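Local structure of molybdopterin synthase catalytic subunit (Homo sapiens, 5MPO) at residues Asp84-Lys88 against Trp89-His93; Ala117-Ala120 against Ala121-Ala125; Tyr128-Asp131 against Thr132-Lys136. The protein catalyses the conversion of precursor Z into molybdopterin, transferring two sulfur atoms from the thiocarboxylated sulfur-carrier subunit to build the dithiolene group. One frame throughout, in Å; residues are numbered along the deposited sequence.

In the fold
The three interactions follow one another along the chain. Interaction 1 joins the end of helix 73-88 to strand 91-99; interactions 2 and 3 belong to the early and the late part of helix 119-136, with centres about 16 Å apart. Interaction 1 touches both, its centre about 9 Å from that of interaction 2 and about 15 Å from that of interaction 3: Trp89 meets Glu124 and Ile85 packs on Tyr128, so the two helices pack against each other, and both reach strands of the mixed sheet, 91-99 and 108-116. Interactions 2 and 3 also reach a second copy of the subunit, where Arg119 and Asp131 pair across the interface.

Interaction 1: Asp84-Lys88 against Trp89-His93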
ATOM      1  N   ASP C  84      -3.731  17.053  -6.925  1.00 45.32           N
ATOM      2  CA  ASP C  84      -4.519  17.170  -5.730  1.00 43.20           C
ATOM      3  C   ASP C  84      -3.848  16.470  -4.547  1.00 43.85           C
ATOM      4  O   ASP C  84      -3.853  16.977  -3.439  1.00 45.12           O
ATOM      5  CB  ASP C  84      -5.888  16.604  -6.016  1.00 44.73           C
ATOM      6  CG  ASP C  84      -6.730  17.564  -6.941  1.00 46.15           C
ATOM      7  OD1 ASP C  84      -6.440  18.794  -7.052  1.00 48.61           O
ATOM      8  OD2 ASP C  84      -7.697  17.091  -7.529  1.00 43.59           O
ATOM      9  N   ILE C  85      -3.271  15.317  -4.792  1.00 37.97           N
ATOM     10  CA  ILE C  85      -2.508  14.637  -3.792  1.00 39.49           C
ATOM     11  C   ILE C  85      -1.420  15.545  -3.244  1.00 43.51           C
ATOM     12  O   ILE C  85      -1.291  15.663  -2.040  1.00 39.43           O
ATOM     13  CB  ILE C  85      -1.882  13.345  -4.318  1.00 41.47           C
ATOM     14  CG1 ILE C  85      -2.950  12.245  -4.387  1.00 39.47           C
ATOM     15  CG2 ILE C  85      -0.741  12.897  -3.431  1.00 42.55           C
ATOM     16  CD1 ILE C  85      -2.477  10.992  -5.067  1.00 39.15           C
ATOM     17  N   ARG C  86      -0.690  16.223  -4.107  1.00 42.24           N
ATOM     18  CA  ARG C  86       0.374  17.119  -3.626  1.00 44.92           C
ATOM     19  C   ARG C  86      -0.159  18.400  -2.933  1.00 46.05           C
ATOM     20  O   ARG C  86       0.587  19.095  -2.279  1.00 47.76           O
ATOM     21  CB  ARG C  86       1.298  17.503  -4.769  1.00 39.85           C
ATOM     22  CG  ARG C  86       2.073  16.353  -5.328  1.00 40.61           C
ATOM     23  CD  ARG C  86       2.820  16.762  -6.592  1.00 44.58           C
ATOM     24  NE  ARG C  86       3.436  15.592  -7.251  1.00 45.89           N
ATOM     25  CZ  ARG C  86       4.504  14.926  -6.821  1.00 43.27           C
ATOM     26  NH1 ARG C  86       5.152  15.296  -5.745  1.00 43.35           N
ATOM     27  NH2 ARG C  86       4.955  13.881  -7.502  1.00 45.04           N
ATOM     28  N   GLN C  87      -1.444  18.697  -3.054  1.00 46.80           N
ATOM     29  CA  GLN C  87      -2.010  19.833  -2.347  1.00 43.13           C
ATOM     30  C   GLN C  87      -2.270  19.467  -0.875  1.00 44.70           C
ATOM     31  O   GLN C  87      -2.220  20.303   0.004  1.00 46.74           O
ATOM     32  CB  GLN C  87      -3.182  20.427  -3.133  1.00 48.57           C
ATOM     33  CG  GLN C  87      -4.416  20.805  -2.300  1.00 66.02           C
ATOM     34  CD  GLN C  87      -5.625  21.329  -3.119  1.00 75.89           C
ATOM     35  OE1 GLN C  87      -5.650  21.303  -4.384  1.00 79.69           O
ATOM     36  NE2 GLN C  87      -6.635  21.821  -2.386  1.00 60.11           N
ATOM     37  N   LYS C  88      -2.447  18.205  -0.573  1.00 41.63           N
ATOM     38  CA  LYS C  88      -2.628  17.834   0.814  1.00 46.02           C
ATOM     39  C   LYS C  88      -1.436  17.161   1.536  1.00 46.76           C
ATOM     40  O   LYS C  88      -1.142  17.485   2.683  1.00 40.80           O
ATOM     41  CB  LYS C  88      -3.806  16.883   0.922  1.00 48.93           C
ATOM     42  CG  LYS C  88      -4.009  16.428   2.340  1.00 46.59           C
ATOM     43  CD  LYS C  88      -5.273  15.698   2.506  1.00 48.66           C
ATOM     44  CE  LYS C  88      -5.357  15.230   3.924  1.00 45.90           C
ATOM     45  NZ  LYS C  88      -6.552  14.412   4.052  1.00 45.80           N
ATOM     46  N   TRP C  89      -0.821  16.204   0.858  1.00 43.58           N
ATOM     47  CA  TRP C  89       0.113  15.263   1.411  1.00 44.50           C
ATOM     48  C   TRP C  89       1.567  15.565   0.954  1.00 47.06           C
ATOM     49  O   TRP C  89       1.778  15.853  -0.201  1.00 46.72           O
ATOM     50  CB  TRP C  89      -0.273  13.866   0.935  1.00 42.02           C
ATOM     51  CG  TRP C  89      -1.479  13.302   1.622  1.00 44.95           C
ATOM     52  CD1 TRP C  89      -1.568  12.936   2.946  1.00 43.62           C
ATOM     53  CD2 TRP C  89      -2.748  13.005   1.049  1.00 41.05           C
ATOM     54  NE1 TRP C  89      -2.796  12.433   3.221  1.00 43.03           N
ATOM     55  CE2 TRP C  89      -3.557  12.462   2.090  1.00 42.96           C
ATOM     56  CE3 TRP C  89      -3.275  13.099  -0.242  1.00 47.04           C
ATOM     57  CZ2 TRP C  89      -4.882  12.027   1.885  1.00 45.56           C
ATOM     58  CZ3 TRP C  89      -4.627  12.688  -0.461  1.00 48.29           C
ATOM     59  CH2 TRP C  89      -5.408  12.160   0.613  1.00 46.80           C
ATOM     60  N   PRO C  90       2.570  15.435   1.862  1.00 53.93           N
ATOM     61  CA  PRO C  90       4.000  15.679   1.564  1.00 48.86           C
ATOM     62  C   PRO C  90       4.676  14.525   0.847  1.00 52.37           C
ATOM     63  O   PRO C  90       5.666  13.980   1.325  1.00 64.90           O
ATOM     64  CB  PRO C  90       4.623  15.836   2.958  1.00 47.70           C
ATOM     65  CG  PRO C  90       3.795  14.951   3.838  1.00 45.47           C
ATOM     66  CD  PRO C  90       2.372  15.134   3.310  1.00 51.10           C
ATOM     67  N   VAL C  91       4.213  14.218  -0.345  1.00 49.70           N
ATOM     68  CA  VAL C  91       4.763  13.085  -1.088  1.00 47.78           C
ATOM     69  C   VAL C  91       5.906  13.546  -1.987  1.00 46.84           C
ATOM     70  O   VAL C  91       5.946  14.693  -2.398  1.00 45.34           O
ATOM     71  CB  VAL C  91       3.660  12.346  -1.913  1.00 45.77           C
ATOM     72  CG1 VAL C  91       2.525  11.917  -0.999  1.00 46.08           C
ATOM     73  CG2 VAL C  91       3.134  13.196  -3.088  1.00 44.65           C
ATOM     74  N   LYS C  92       6.782  12.630  -2.366  1.00 45.74           N
ATOM     75  CA  LYS C  92       7.839  12.971  -3.276  1.00 48.17           C
ATOM     76  C   LYS C  92       7.455  12.628  -4.718  1.00 46.85           C
ATOM     77  O   LYS C  92       7.163  13.534  -5.475  1.00 51.16           O
ATOM     78  CB  LYS C  92       9.133  12.279  -2.864  1.00 47.07           C
ATOM     79  CG  LYS C  92      10.338  12.713  -3.673  1.00 54.62           C
ATOM     80  CD  LYS C  92      10.489  14.231  -3.621  1.00 59.24           C
ATOM     81  CE  LYS C  92      11.825  14.698  -4.161  1.00 66.29           C
ATOM     82  NZ  LYS C  92      11.812  16.179  -4.284  1.00 67.59           N
ATOM     83  N   HIS C  93       7.434  11.328  -5.041  1.00 42.44           N
ATOM     84  CA  HIS C  93       7.108  10.762  -6.347  1.00 45.58           C
ATOM     85  C   HIS C  93       5.761   9.931  -6.335  1.00 43.40           C
ATOM     86  O   HIS C  93       5.446   9.211  -5.374  1.00 41.74           O
ATOM     87  CB  HIS C  93       8.214   9.786  -6.835  1.00 44.67           C
ATOM     88  CG  HIS C  93       9.598  10.347  -6.813  1.00 49.35           C
ATOM     89  ND1 HIS C  93       9.933  11.546  -7.403  1.00 46.60           N
ATOM     90  CD2 HIS C  93      10.746   9.848  -6.291  1.00 53.47           C
ATOM     91  CE1 HIS C  93      11.218  11.776  -7.213  1.00 48.69           C
ATOM     92  NE2 HIS C  93      11.733  10.748  -6.552  1.00 51.39           N
TER
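The C-terminal end of helix 73-88, where the chain leaves the helix at Trp89 and turns into strand 91-99, is closed by Trp89 N donating to Ile85 O at 3.0 Å, nearly straight. Ile85 O also accepts from Lys88 N, so the last turn is held by two donors on one oxygen. Just beyond, the aliphatic part of Lys88 lies over one face of the indole: with CG anti to the backbone N (chi1 178°) and the chain extended from there, CD sits 3.7 Å from the centroid of the Trp89 six-membered ring, a CH-pi contact. Ile85 CG2 touches the same ring system at CE3 and meets Val91 CG2 at 3.9 Å, the two branched side chains crossing at about a right angle. This is a helix-to-strand connection, with Pro90 at the centre of an inverse gamma turn between the helix end and strand 91-99. There Arg86 reaches past Val91, whose CG2 lies over one face of the guanidinium, and grips Lys92 O end-on, through NH1 at 2.7 Å and NH2 at 3.0 Å. The oxygen lies in the guanidinium plane, whereas both nitrogens stand off the carbonyl plane on the same face. Asp20 forms a salt bridge with Arg86 NH2. Trp89 NE1 is hydrogen-bonded to Glu124 on helix 119-136; an alanine here would probably leave that carboxylate without its indole mate and the Lys88 chain without a surface to lie on.

Interaction 2: Ala117-Ala120 against Ala121-Ala125; sequences AHRA and ASLEA
Two i to i+4 backbone bonds mark the early part of helix 119-136: Leu123 N donates to Arg119 O at 3.1 Å and Glu124 N to Ala120 O at 2.8 Å, both fairly straight (162° and 163°). The side chains of Ser122, Leu123 and Glu124 come back to these two oxygens. Leu123 CD1 comes to 3.2 Å from Arg119 O, and its CG is about as near, so this branch lies alongside the oxygen that its own backbone N-H holds. Ser122 OG approaches Arg119 O to 3.1 Å as well, placed there because it sits between the backbone N and the carbonyl carbon (chi1 83°); the same OG is hydrogen-bonded to Ser47 OG of strand 45-52. Glu124 repeats the pattern one residue on, CB and CG each 3.2 Å from Ala120 O, before the extended chain carries the carboxylate away to Trp89. On the preceding turn, Ala121 CB lies 3.7 Å from His118 O, a carbonyl that is hydrogen-bonded to Ser116 OG. Arg119 sends its guanidinium outward to Asp131 of the second subunit, and Leu123 packs on Val126 of that subunit. His118 and Arg119 are predicted to bind substrate. The chemistry implies a division of labour: the oxygens of Arg119 and Ala120 are taken by amides and flanked by aliphatic carbons, while the charged ends of Arg119 and Glu124 are spent on partners beyond the helix.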
ATOM      1  N   ALA C 117       8.547  11.032   2.949  1.00 53.01           N
ATOM      2  CA  ALA C 117       9.447  10.970   4.108  1.00 53.70           C
ATOM      3  C   ALA C 117       8.890  10.071   5.220  1.00 57.33           C
ATOM      4  O   ALA C 117       9.660   9.200   5.738  1.00 64.69           O
ATOM      5  CB  ALA C 117       9.819  12.387   4.611  1.00 47.25           C
ATOM      6  N   HIS C 118       7.593  10.234   5.539  1.00 62.90           N
ATOM      7  CA  HIS C 118       6.888   9.386   6.525  1.00 68.42           C
ATOM      8  C   HIS C 118       5.597   8.672   5.978  1.00 66.14           C
ATOM      9  O   HIS C 118       5.004   9.041   4.971  1.00 61.23           O
ATOM     10  CB  HIS C 118       6.583  10.198   7.798  1.00 83.47           C
ATOM     11  CG  HIS C 118       7.803  10.784   8.484  1.00100.17           C
ATOM     12  ND1 HIS C 118       8.852  10.015   8.952  1.00 98.50           N
ATOM     13  CD2 HIS C 118       8.111  12.064   8.821  1.00 98.00           C
ATOM     14  CE1 HIS C 118       9.753  10.792   9.531  1.00 89.07           C
ATOM     15  NE2 HIS C 118       9.330  12.040   9.458  1.00 91.46           N
ATOM     16  N   ARG C 119       5.136   7.669   6.715  1.00 55.79           N
ATOM     17  CA  ARG C 119       4.335   6.598   6.145  1.00 55.43           C
ATOM     18  C   ARG C 119       2.873   6.877   5.921  1.00 55.71           C
ATOM     19  O   ARG C 119       2.257   6.255   5.054  1.00 52.59           O
ATOM     20  CB  ARG C 119       4.462   5.334   7.006  1.00 56.33           C
ATOM     21  CG  ARG C 119       3.754   5.374   8.367  1.00 50.36           C
ATOM     22  CD  ARG C 119       4.084   4.090   9.085  1.00 55.17           C
ATOM     23  NE  ARG C 119       3.432   4.011  10.365  1.00 62.03           N
ATOM     24  CZ  ARG C 119       3.844   4.627  11.474  1.00 70.26           C
ATOM     25  NH1 ARG C 119       4.960   5.362  11.502  1.00 67.53           N
ATOM     26  NH2 ARG C 119       3.122   4.488  12.578  1.00 64.74           N
ATOM     27  N   ALA C 120       2.296   7.732   6.754  1.00 49.67           N
ATOM     28  CA  ALA C 120       0.884   8.063   6.637  1.00 50.27           C
ATOM     29  C   ALA C 120       0.556   8.722   5.256  1.00 47.77           C
ATOM     30  O   ALA C 120      -0.445   8.463   4.635  1.00 46.00           O
ATOM     31  CB  ALA C 120       0.482   8.997   7.766  1.00 45.27           C
ATOM     32  N   ALA C 121       1.448   9.572   4.806  1.00 49.13           N
ATOM     33  CA  ALA C 121       1.273  10.292   3.580  1.00 47.52           C
ATOM     34  C   ALA C 121       1.209   9.339   2.407  1.00 48.15           C
ATOM     35  O   ALA C 121       0.300   9.412   1.596  1.00 46.39           O
ATOM     36  CB  ALA C 121       2.421  11.252   3.413  1.00 43.82           C
ATOM     37  N   SER C 122       2.146   8.405   2.364  1.00 47.99           N
ATOM     38  CA  SER C 122       2.224   7.459   1.274  1.00 43.28           C
ATOM     39  C   SER C 122       1.019   6.507   1.278  1.00 46.90           C
ATOM     40  O   SER C 122       0.459   6.242   0.217  1.00 44.71           O
ATOM     41  CB  SER C 122       3.550   6.707   1.315  1.00 44.79           C
ATOM     42  OG  SER C 122       3.456   5.622   2.221  1.00 52.38           O
ATOM     43  N   LEU C 123       0.577   6.053   2.451  1.00 49.00           N
ATOM     44  CA  LEU C 123      -0.600   5.160   2.535  1.00 50.88           C
ATOM     45  C   LEU C 123      -1.866   5.877   2.201  1.00 48.01           C
ATOM     46  O   LEU C 123      -2.691   5.358   1.508  1.00 45.88           O
ATOM     47  CB  LEU C 123      -0.780   4.627   3.940  1.00 53.58           C
ATOM     48  CG  LEU C 123       0.318   3.646   4.374  1.00 57.04           C
ATOM     49  CD1 LEU C 123       0.579   3.701   5.903  1.00 58.83           C
ATOM     50  CD2 LEU C 123      -0.067   2.238   3.884  1.00 57.41           C
ATOM     51  N   GLU C 124      -2.044   7.061   2.742  1.00 44.75           N
ATOM     52  CA  GLU C 124      -3.254   7.814   2.467  1.00 43.69           C
ATOM     53  C   GLU C 124      -3.348   8.261   0.995  1.00 45.59           C
ATOM     54  O   GLU C 124      -4.417   8.206   0.425  1.00 42.86           O
ATOM     55  CB  GLU C 124      -3.361   9.013   3.407  1.00 46.25           C
ATOM     56  CG  GLU C 124      -3.657   8.584   4.863  1.00 49.15           C
ATOM     57  CD  GLU C 124      -3.755   9.742   5.855  1.00 52.58           C
ATOM     58  OE1 GLU C 124      -3.853  10.890   5.453  1.00 47.11           O
ATOM     59  OE2 GLU C 124      -3.722   9.501   7.075  1.00 60.87           O
ATOM     60  N   ALA C 125      -2.239   8.684   0.392  1.00 39.35           N
ATOM     61  CA  ALA C 125      -2.241   9.149  -0.976  1.00 40.68           C
ATOM     62  C   ALA C 125      -2.513   7.992  -1.948  1.00 42.63           C
ATOM     63  O   ALA C 125      -3.208   8.169  -2.942  1.00 40.28           O
ATOM     64  CB  ALA C 125      -0.940   9.852  -1.311  1.00 41.11           C
TER

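Interaction 3: Tyr128-Asp131 against Thr132-Lys136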
ATOM      1  N   TYR C 128      -6.307   7.412  -1.637  1.00 37.74           N
ATOM      2  CA  TYR C 128      -7.005   8.431  -2.390  1.00 42.76           C
ATOM      3  C   TYR C 128      -6.836   8.255  -3.933  1.00 46.30           C
ATOM      4  O   TYR C 128      -7.765   8.488  -4.675  1.00 44.24           O
ATOM      5  CB  TYR C 128      -6.487   9.807  -2.039  1.00 41.19           C
ATOM      6  CG  TYR C 128      -7.120  10.902  -2.887  1.00 43.74           C
ATOM      7  CD1 TYR C 128      -8.428  11.402  -2.588  1.00 42.25           C
ATOM      8  CD2 TYR C 128      -6.427  11.455  -3.998  1.00 42.87           C
ATOM      9  CE1 TYR C 128      -8.993  12.432  -3.328  1.00 44.06           C
ATOM     10  CE2 TYR C 128      -7.002  12.483  -4.774  1.00 37.25           C
ATOM     11  CZ  TYR C 128      -8.278  12.972  -4.457  1.00 41.40           C
ATOM     12  OH  TYR C 128      -8.850  13.977  -5.233  1.00 45.25           O
ATOM     13  N   ALA C 129      -5.648   7.860  -4.375  1.00 42.92           N
ATOM     14  CA  ALA C 129      -5.402   7.673  -5.780  1.00 43.05           C
ATOM     15  C   ALA C 129      -6.286   6.551  -6.376  1.00 43.69           C
ATOM     16  O   ALA C 129      -6.977   6.784  -7.362  1.00 51.00           O
ATOM     17  CB  ALA C 129      -3.937   7.411  -6.025  1.00 39.55           C
ATOM     18  N   ILE C 130      -6.261   5.363  -5.807  1.00 44.06           N
ATOM     19  CA  ILE C 130      -7.084   4.288  -6.333  1.00 45.51           C
ATOM     20  C   ILE C 130      -8.594   4.580  -6.254  1.00 45.28           C
ATOM     21  O   ILE C 130      -9.317   4.307  -7.184  1.00 54.51           O
ATOM     22  CB  ILE C 130      -6.744   2.907  -5.731  1.00 48.30           C
ATOM     23  CG1 ILE C 130      -7.539   1.809  -6.464  1.00 48.02           C
ATOM     24  CG2 ILE C 130      -7.046   2.820  -4.234  1.00 57.41           C
ATOM     25  CD1 ILE C 130      -7.216   1.701  -7.966  1.00 48.64           C
ATOM     26  N   ASP C 131      -9.057   5.153  -5.173  1.00 41.82           N
ATOM     27  CA  ASP C 131     -10.455   5.550  -5.071  1.00 46.28           C
ATOM     28  C   ASP C 131     -10.911   6.573  -6.089  1.00 44.81           C
ATOM     29  O   ASP C 131     -12.060   6.520  -6.602  1.00 44.90           O
ATOM     30  CB  ASP C 131     -10.785   6.114  -3.662  1.00 40.26           C
ATOM     31  CG  ASP C 131     -10.754   5.002  -2.565  1.00 47.33           C
ATOM     32  OD1 ASP C 131     -10.664   3.781  -2.885  1.00 46.44           O
ATOM     33  OD2 ASP C 131     -10.782   5.354  -1.383  1.00 48.24           O
ATOM     34  N   THR C 132     -10.061   7.558  -6.267  1.00 44.26           N
ATOM     35  CA  THR C 132     -10.359   8.657  -7.127  1.00 44.48           C
ATOM     36  C   THR C 132     -10.249   8.165  -8.591  1.00 45.20           C
ATOM     37  O   THR C 132     -11.091   8.469  -9.388  1.00 41.01           O
ATOM     38  CB  THR C 132      -9.453   9.835  -6.793  1.00 43.83           C
ATOM     39  OG1 THR C 132      -9.533  10.068  -5.380  1.00 43.23           O
ATOM     40  CG2 THR C 132      -9.882  11.125  -7.619  1.00 41.14           C
ATOM     41  N   LEU C 133      -9.282   7.307  -8.889  1.00 42.00           N
ATOM     42  CA  LEU C 133      -9.167   6.738 -10.181  1.00 39.79           C
ATOM     43  C   LEU C 133     -10.445   5.990 -10.543  1.00 47.41           C
ATOM     44  O   LEU C 133     -10.922   6.105 -11.677  1.00 51.86           O
ATOM     45  CB  LEU C 133      -7.971   5.803 -10.239  1.00 37.46           C
ATOM     46  CG  LEU C 133      -7.767   5.166 -11.625  1.00 42.57           C
ATOM     47  CD1 LEU C 133      -6.335   5.197 -12.155  1.00 37.66           C
ATOM     48  CD2 LEU C 133      -8.318   3.717 -11.678  1.00 39.02           C
ATOM     49  N   LYS C 134     -10.992   5.225  -9.601  1.00 48.30           N
ATOM     50  CA  LYS C 134     -12.152   4.371  -9.890  1.00 48.73           C
ATOM     51  C   LYS C 134     -13.384   5.214 -10.037  1.00 48.81           C
ATOM     52  O   LYS C 134     -14.303   4.814 -10.699  1.00 49.35           O
ATOM     53  CB  LYS C 134     -12.360   3.300  -8.822  1.00 50.26           C
ATOM     54  CG  LYS C 134     -11.304   2.188  -8.920  1.00 58.22           C
ATOM     55  CD  LYS C 134     -11.467   1.104  -7.843  1.00 65.90           C
ATOM     56  CE  LYS C 134     -11.916  -0.253  -8.374  1.00 71.89           C
ATOM     57  NZ  LYS C 134     -10.925  -0.826  -9.331  1.00 83.52           N
ATOM     58  N   ALA C 135     -13.391   6.392  -9.425  1.00 49.11           N
ATOM     59  CA  ALA C 135     -14.521   7.295  -9.464  1.00 47.87           C
ATOM     60  C   ALA C 135     -14.518   8.304 -10.661  1.00 51.79           C
ATOM     61  O   ALA C 135     -15.540   8.782 -11.063  1.00 61.04           O
ATOM     62  CB  ALA C 135     -14.515   8.089  -8.164  1.00 46.32           C
ATOM     63  N   LYS C 136     -13.355   8.663 -11.165  1.00 48.42           N
ATOM     64  CA  LYS C 136     -13.203   9.818 -12.011  1.00 47.47           C
ATOM     65  C   LYS C 136     -12.526   9.578 -13.340  1.00 49.34           C
ATOM     66  O   LYS C 136     -12.755  10.331 -14.238  1.00 52.19           O
ATOM     67  CB  LYS C 136     -12.382  10.861 -11.252  1.00 48.18           C
ATOM     68  CG  LYS C 136     -13.108  12.159 -10.941  1.00 57.79           C
ATOM     69  CD  LYS C 136     -14.354  12.003 -10.072  1.00 57.21           C
ATOM     70  CE  LYS C 136     -15.068  13.331 -10.125  1.00 60.31           C
ATOM     71  NZ  LYS C 136     -16.335  13.274  -9.376  1.00 62.14           N
TER
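Thr132 sits over the face of the Tyr128 ring, one turn further along helix 119-136. Its OG1 stands 3.1 Å above the ring plane, over the centre, and CB lies 4.2 Å from the ring centroid, 13° off the normal, in a CH-pi contact; CG2 reaches out along the ring to CZ and OH. The tyrosine torsion makes this possible: with CG anti to the backbone N (chi1 176°), the ring leads outward and slants toward the next turn, bringing one face to Thr132. The hydroxyl also turns back on the helix, where OG1 lies 2.5 Å from Tyr128 O, short enough that the exact geometry is doubtful. That oxygen also accepts a hydrogen bond from Thr132 N, at 2.9 Å, so one carbonyl probably takes both a main-chain and a side-chain donor from a single residue.

Around this pair the main chain continues in helical steps. Leu133 N donates to Ala129 O at 2.8 Å and Lys134 N to Ile130 O at 3.1 Å, whereas the next bond, from Ala135 N to Asp131 O, is weak, near where the helix ends. Lys134 CG rests 3.4 Å from Ile130 O, and Ile130 CD1 makes a looser apolar contact with Leu133 CD2 at 4.4 Å.

Farther out, Tyr128 packs on Asp84 and Ile85 of helix 73-88, and Thr132 on Ile81. Ile130 and Leu133 bear on Ile110 of strand 108-116. Asp131 makes the reciprocal salt bridge to Arg119 of the second subunit, and Lys134, a predicted substrate-binding residue, has its NZ hydrogen-bonded to the backbone of another protein's chain. The chemistry implies that the threonine hydroxyl is probably satisfied by the helix's own carbonyl while lying over the tyrosine face, and that the charged groups of Asp131 and Lys134 serve contacts between chains.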